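Local coordinates for protein fiber (Human adenovirus 26, PDB 6FJN) that is the viral fiber, whose trimeric knob domain, the part held here, probably attaches the virus to host-cell receptors during entry, at residues V44-K56 / T161-V173. Residues are numbered along the deposited sequence; the frame is centred on the assembly and turned at random.
Sequences VTGEYHQMTATTK and TWQKDYSAQQFDV. With EDO (1,2-ethanediol), chain C; EDO (1,2-ethanediol), chain B.
M51, the residue of 44-56 most covered by 161-173, slots its side chain against the type II beta turn Y166–Q169. The segments lie in two inter-strand connections of the fiber-knob beta sandwich: 44-56, with a short 3-10 turn at 47-49, leads from strand 34-43 to strand 58-65, and the segment 161-173 runs from the end of strand 154-161 toward strand 176-181. Three main-chain hydrogen bonds set the pairing: F171 N to Y48 O (2.8 Å), M51 N to Q169 O (3.0 Å) and A168 N to M51 O (2.8 Å). M51 is thus held through both its N and its O. Its CB lies near the carbonyl oxygens of Q169 and Y166; CG stays beside Q169 O. SD lies 3.8 Å from W162 CZ2, an oblique Met-aromatic contact in which the line from SD to the centroid of the six-membered ring runs 66° off the normal. A bend at the thioether (chi3 -81°) turns CE back to the turn, 3.5 Å from both Y166 O and Q169 O and 3.7 Å from Y166 CB, with F171 CB just past the turn. Y48 adds CE1 at 3.9 Å from W162 CH2, while its OH donates in plane to a lone pair of K56 O. At the other end, the H49 ring and Q170 amide planes stand 65° apart; Q170 NE2, hydrogen-bonded to A43 O, lies at the imidazole edge, 3.4 Å from H49 CD2.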
loop_
_atom_site.group_PDB
_atom_site.type_symbol
_atom_site.label_atom_id
_atom_site.label_comp_id
_atom_site.label_asym_id
_atom_site.label_seq_id
_atom_site.Cartn_x
_atom_site.Cartn_y
_atom_site.Cartn_z
ATOM N N VAL A 44 -3.184 -20.151 15.813
ATOM C CA VAL A 44 -2.694 -21.510 15.747
ATOM C C VAL A 44 -3.433 -22.391 16.753
ATOM O O VAL A 44 -3.689 -23.561 16.475
ATOM C CB VAL A 44 -1.175 -21.528 15.965
ATOM C CG1 VAL A 44 -0.609 -22.910 16.004
ATOM C CG2 VAL A 44 -0.474 -20.706 14.892
ATOM N N THR A 45 -3.723 -21.873 17.949
ATOM C CA THR A 45 -4.463 -22.559 19.002
ATOM C C THR A 45 -5.431 -21.560 19.643
ATOM O O THR A 45 -5.454 -20.388 19.288
ATOM C CB THR A 45 -3.521 -23.135 20.050
ATOM O OG1 THR A 45 -2.706 -22.116 20.587
ATOM C CG2 THR A 45 -2.637 -24.252 19.510
ATOM N N GLY A 46 -6.213 -22.042 20.607
ATOM C CA GLY A 46 -7.046 -21.169 21.439
ATOM C C GLY A 46 -8.333 -20.784 20.708
ATOM O O GLY A 46 -8.624 -21.332 19.630
ATOM N N GLU A 47 -9.039 -19.799 21.257
ATOM C CA GLU A 47 -10.388 -19.520 20.809
ATOM C C GLU A 47 -10.423 -19.129 19.350
ATOM O O GLU A 47 -11.277 -19.619 18.591
ATOM C CB GLU A 47 -11.135 -18.495 21.679
ATOM C CG GLU A 47 -10.561 -17.136 21.861
ATOM C CD GLU A 47 -11.329 -16.316 22.898
ATOM O OE1 GLU A 47 -12.559 -16.497 23.132
ATOM O OE2 GLU A 47 -10.668 -15.476 23.504
ATOM N N TYR A 48 -9.429 -18.342 18.933
ATOM C CA TYR A 48 -9.440 -17.814 17.561
ATOM C C TYR A 48 -9.080 -18.879 16.531
ATOM O O TYR A 48 -9.281 -18.648 15.335
ATOM C CB TYR A 48 -8.574 -16.543 17.431
ATOM C CG TYR A 48 -9.260 -15.363 18.095
ATOM C CD1 TYR A 48 -10.262 -14.665 17.456
ATOM C CD2 TYR A 48 -8.932 -15.003 19.397
ATOM C CE1 TYR A 48 -10.939 -13.615 18.045
ATOM C CE2 TYR A 48 -9.625 -13.971 20.053
ATOM C CZ TYR A 48 -10.607 -13.277 19.354
ATOM O OH TYR A 48 -11.326 -12.275 20.016
ATOM N N HIS A 49 -8.542 -20.018 16.945
ATOM C CA HIS A 49 -8.282 -21.112 16.020
ATOM C C HIS A 49 -9.557 -21.788 15.533
ATOM O O HIS A 49 -9.580 -22.324 14.410
ATOM C CB HIS A 49 -7.316 -22.115 16.647
ATOM C CG HIS A 49 -7.106 -23.317 15.802
ATOM N ND1 HIS A 49 -7.782 -24.486 16.018
ATOM C CD2 HIS A 49 -6.312 -23.518 14.720
ATOM C CE1 HIS A 49 -7.427 -25.364 15.088
ATOM N NE2 HIS A 49 -6.526 -24.807 14.304
ATOM N N GLN A 50 -10.623 -21.753 16.320
ATOM C CA GLN A 50 -11.907 -22.308 15.902
ATOM C C GLN A 50 -12.956 -21.419 16.551
ATOM O O GLN A 50 -13.441 -21.679 17.643
ATOM C CB GLN A 50 -12.065 -23.784 16.195
ATOM C CG GLN A 50 -13.313 -24.342 15.527
ATOM C CD GLN A 50 -13.669 -25.729 15.940
ATOM O OE1 GLN A 50 -14.808 -25.980 16.278
ATOM N NE2 GLN A 50 -12.714 -26.642 15.920
ATOM N N MET A 51 -13.257 -20.335 15.871
ATOM C CA MET A 51 -14.121 -19.301 16.499
ATOM C C MET A 51 -15.534 -19.822 16.742
ATOM O O MET A 51 -16.006 -20.734 16.091
ATOM C CB MET A 51 -14.180 -18.096 15.588
ATOM C CG MET A 51 -12.845 -17.365 15.515
ATOM S SD MET A 51 -12.846 -15.893 14.457
ATOM C CE MET A 51 -12.642 -16.657 12.868
ATOM N N THR A 52 -16.189 -19.271 17.768
ATOM C CA THR A 52 -17.601 -19.542 18.016
ATOM C C THR A 52 -18.378 -18.272 17.715
ATOM O O THR A 52 -17.806 -17.239 17.451
ATOM C CB THR A 52 -17.853 -19.956 19.469
ATOM O OG1 THR A 52 -17.682 -18.804 20.301
ATOM C CG2 THR A 52 -16.903 -21.045 19.891
ATOM N N ALA A 53 -19.707 -18.355 17.826
ATOM C CA ALA A 53 -20.546 -17.165 17.608
ATOM C C ALA A 53 -20.327 -16.079 18.651
ATOM O O ALA A 53 -20.572 -14.903 18.335
ATOM C CB ALA A 53 -22.012 -17.542 17.557
ATOM N N THR A 54 -19.810 -16.460 19.817
ATOM C CA THR A 54 -19.530 -15.488 20.867
ATOM C C THR A 54 -18.096 -14.994 20.922
ATOM O O THR A 54 -17.820 -13.977 21.575
ATOM C CB THR A 54 -19.929 -15.957 22.256
ATOM O OG1 THR A 54 -19.083 -17.014 22.703
ATOM C CG2 THR A 54 -21.367 -16.410 22.277
ATOM N N THR A 55 -17.149 -15.583 20.183
ATOM C CA THR A 55 -15.770 -15.071 20.153
ATOM C C THR A 55 -15.792 -13.589 19.839
ATOM O O THR A 55 -16.464 -13.197 18.873
ATOM C CB THR A 55 -14.946 -15.833 19.142
ATOM O OG1 THR A 55 -14.984 -17.241 19.428
ATOM C CG2 THR A 55 -13.550 -15.355 19.169
ATOM N N LYS A 56 -15.062 -12.772 20.591
ATOM C CA LYS A 56 -15.125 -11.332 20.338
ATOM C C LYS A 56 -14.520 -10.957 18.976
ATOM O O LYS A 56 -13.415 -11.333 18.673
ATOM C CB LYS A 56 -14.481 -10.530 21.445
ATOM C CG LYS A 56 -14.812 -9.041 21.327
ATOM C CD LYS A 56 -14.375 -8.230 22.483
ATOM C CE LYS A 56 -15.022 -6.839 22.397
ATOM N NZ LYS A 56 -14.728 -6.017 23.576
ATOM N N THR A 161 -11.103 -6.036 13.393
ATOM C CA THR A 161 -12.474 -5.851 13.856
ATOM C C THR A 161 -13.419 -6.291 12.772
ATOM O O THR A 161 -13.193 -5.933 11.589
ATOM C CB THR A 161 -12.737 -4.346 14.173
ATOM O OG1 THR A 161 -11.725 -3.828 15.022
ATOM C CG2 THR A 161 -14.071 -4.133 14.834
ATOM N N TRP A 162 -14.468 -7.001 13.101
ATOM C CA TRP A 162 -15.376 -7.465 12.054
ATOM C C TRP A 162 -16.772 -7.594 12.632
ATOM O O TRP A 162 -17.000 -7.477 13.828
ATOM C CB TRP A 162 -14.896 -8.768 11.413
ATOM C CG TRP A 162 -14.769 -9.929 12.317
ATOM C CD1 TRP A 162 -15.630 -10.972 12.386
ATOM C CD2 TRP A 162 -13.671 -10.254 13.167
ATOM N NE1 TRP A 162 -15.170 -11.921 13.271
ATOM C CE2 TRP A 162 -13.962 -11.509 13.757
ATOM C CE3 TRP A 162 -12.489 -9.620 13.528
ATOM C CZ2 TRP A 162 -13.102 -12.123 14.666
ATOM C CZ3 TRP A 162 -11.645 -10.223 14.433
ATOM C CH2 TRP A 162 -11.959 -11.469 15.006
ATOM N N GLN A 163 -17.721 -7.816 11.712
ATOM C CA GLN A 163 -19.141 -7.895 12.022
ATOM C C GLN A 163 -19.744 -9.257 11.630
ATOM O O GLN A 163 -20.661 -9.736 12.309
ATOM C CB GLN A 163 -19.865 -6.769 11.276
ATOM C CG GLN A 163 -19.459 -5.338 11.714
ATOM C CD GLN A 163 -18.105 -4.806 11.236
ATOM O OE1 GLN A 163 -17.594 -5.123 10.108
ATOM N NE2 GLN A 163 -17.468 -3.983 12.124
ATOM N N LYS A 164 -19.282 -9.852 10.531
ATOM C CA LYS A 164 -19.826 -11.141 10.048
ATOM C C LYS A 164 -19.530 -12.273 11.018
ATOM O O LYS A 164 -18.578 -12.256 11.804
ATOM C CB LYS A 164 -19.280 -11.482 8.650
ATOM C CG LYS A 164 -19.930 -10.720 7.504
ATOM C CD LYS A 164 -19.469 -11.271 6.157
ATOM C CE LYS A 164 -19.715 -10.288 5.023
ATOM N NZ LYS A 164 -19.260 -8.910 5.358
ATOM N N ASP A 165 -20.398 -13.269 10.976
ATOM C CA ASP A 165 -20.189 -14.476 11.723
ATOM C C ASP A 165 -19.164 -15.342 11.007
ATOM O O ASP A 165 -19.435 -15.912 9.918
ATOM C CB ASP A 165 -21.480 -15.265 11.837
ATOM C CG ASP A 165 -21.263 -16.636 12.463
ATOM O OD1 ASP A 165 -20.489 -16.698 13.460
ATOM O OD2 ASP A 165 -21.853 -17.630 11.960
ATOM N N TYR A 166 -17.983 -15.434 11.623
ATOM C CA TYR A 166 -16.944 -16.362 11.129
ATOM C C TYR A 166 -16.779 -17.555 12.053
ATOM O O TYR A 166 -15.734 -18.161 12.112
ATOM C CB TYR A 166 -15.633 -15.623 10.873
ATOM C CG TYR A 166 -15.723 -14.464 9.903
ATOM C CD1 TYR A 166 -16.500 -14.524 8.721
ATOM C CD2 TYR A 166 -14.982 -13.293 10.113
ATOM C CE1 TYR A 166 -16.545 -13.485 7.840
ATOM C CE2 TYR A 166 -15.033 -12.263 9.230
ATOM C CZ TYR A 166 -15.827 -12.340 8.085
ATOM O OH TYR A 166 -15.965 -11.315 7.192
ATOM N N SER A 167 -17.834 -17.918 12.775
ATOM C CA SER A 167 -17.772 -19.101 13.624
ATOM C C SER A 167 -17.451 -20.354 12.814
ATOM O O SER A 167 -17.804 -20.445 11.612
ATOM C CB SER A 167 -19.065 -19.265 14.436
ATOM O OG SER A 167 -20.167 -19.349 13.584
ATOM N N ALA A 168 -16.750 -21.263 13.472
ATOM C CA ALA A 168 -16.242 -22.514 12.926
ATOM C C ALA A 168 -15.135 -22.306 11.921
ATOM O O ALA A 168 -14.825 -23.275 11.195
ATOM C CB ALA A 168 -17.327 -23.360 12.300
ATOM N N GLN A 169 -14.580 -21.111 11.806
ATOM C CA GLN A 169 -13.379 -20.875 11.005
ATOM C C GLN A 169 -12.205 -20.571 11.902
ATOM O O GLN A 169 -12.328 -20.099 13.052
ATOM C CB GLN A 169 -13.632 -19.742 9.997
ATOM C CG GLN A 169 -14.677 -20.094 8.967
ATOM C CD GLN A 169 -14.869 -18.977 7.979
ATOM O OE1 GLN A 169 -15.975 -18.326 7.968
ATOM N NE2 GLN A 169 -13.919 -18.742 7.158
ATOM N N GLN A 170 -11.024 -20.739 11.320
ATOM C CA GLN A 170 -9.761 -20.377 11.925
ATOM C C GLN A 170 -9.454 -18.936 11.576
ATOM O O GLN A 170 -9.518 -18.551 10.386
ATOM C CB GLN A 170 -8.674 -21.292 11.367
ATOM C CG GLN A 170 -7.279 -21.017 11.897
ATOM C CD GLN A 170 -6.304 -22.069 11.431
ATOM O OE1 GLN A 170 -6.625 -22.946 10.582
ATOM N NE2 GLN A 170 -5.080 -22.019 11.948
ATOM N N PHE A 171 -9.087 -18.115 12.556
ATOM C CA PHE A 171 -8.658 -16.758 12.230
ATOM C C PHE A 171 -7.363 -16.815 11.449
ATOM O O PHE A 171 -6.338 -17.322 11.940
ATOM C CB PHE A 171 -8.514 -15.908 13.477
ATOM C CG PHE A 171 -8.225 -14.470 13.160
ATOM C CD1 PHE A 171 -6.938 -14.062 12.819
ATOM C CD2 PHE A 171 -9.227 -13.517 13.192
ATOM C CE1 PHE A 171 -6.663 -12.779 12.490
ATOM C CE2 PHE A 171 -8.944 -12.184 12.864
ATOM C CZ PHE A 171 -7.645 -11.833 12.510
ATOM N N ASP A 172 -7.375 -16.253 10.253
ATOM C CA ASP A 172 -6.185 -16.143 9.413
ATOM C C ASP A 172 -6.544 -15.074 8.396
ATOM O O ASP A 172 -7.693 -15.066 7.902
ATOM C CB ASP A 172 -5.881 -17.451 8.701
ATOM C CG ASP A 172 -4.500 -17.445 8.028
ATOM O OD1 ASP A 172 -3.744 -16.551 8.255
ATOM O OD2 ASP A 172 -4.200 -18.431 7.305
ATOM N N VAL A 173 -5.661 -14.141 8.120
ATOM C CA VAL A 173 -5.973 -13.038 7.206
ATOM C C VAL A 173 -4.929 -12.862 6.150
ATOM O O VAL A 173 -3.747 -13.243 6.313
ATOM C CB VAL A 173 -6.206 -11.711 7.970
ATOM C CG1 VAL A 173 -7.482 -11.742 8.762
ATOM C CG2 VAL A 173 -4.996 -11.332 8.829
HETATM C C1 EDO C . -10.745 -23.242 19.738
HETATM O O1 EDO C . -9.810 -24.158 19.148
HETATM C C2 EDO C . -12.105 -23.850 20.044
HETATM O O2 EDO C . -13.060 -22.780 20.078
HETATM C C1 EDO B . -17.733 -23.565 16.104
HETATM O O1 EDO B . -16.488 -23.359 16.766
HETATM C C2 EDO B . -18.909 -23.142 16.976
HETATM O O2 EDO B . -19.826 -22.463 16.119
#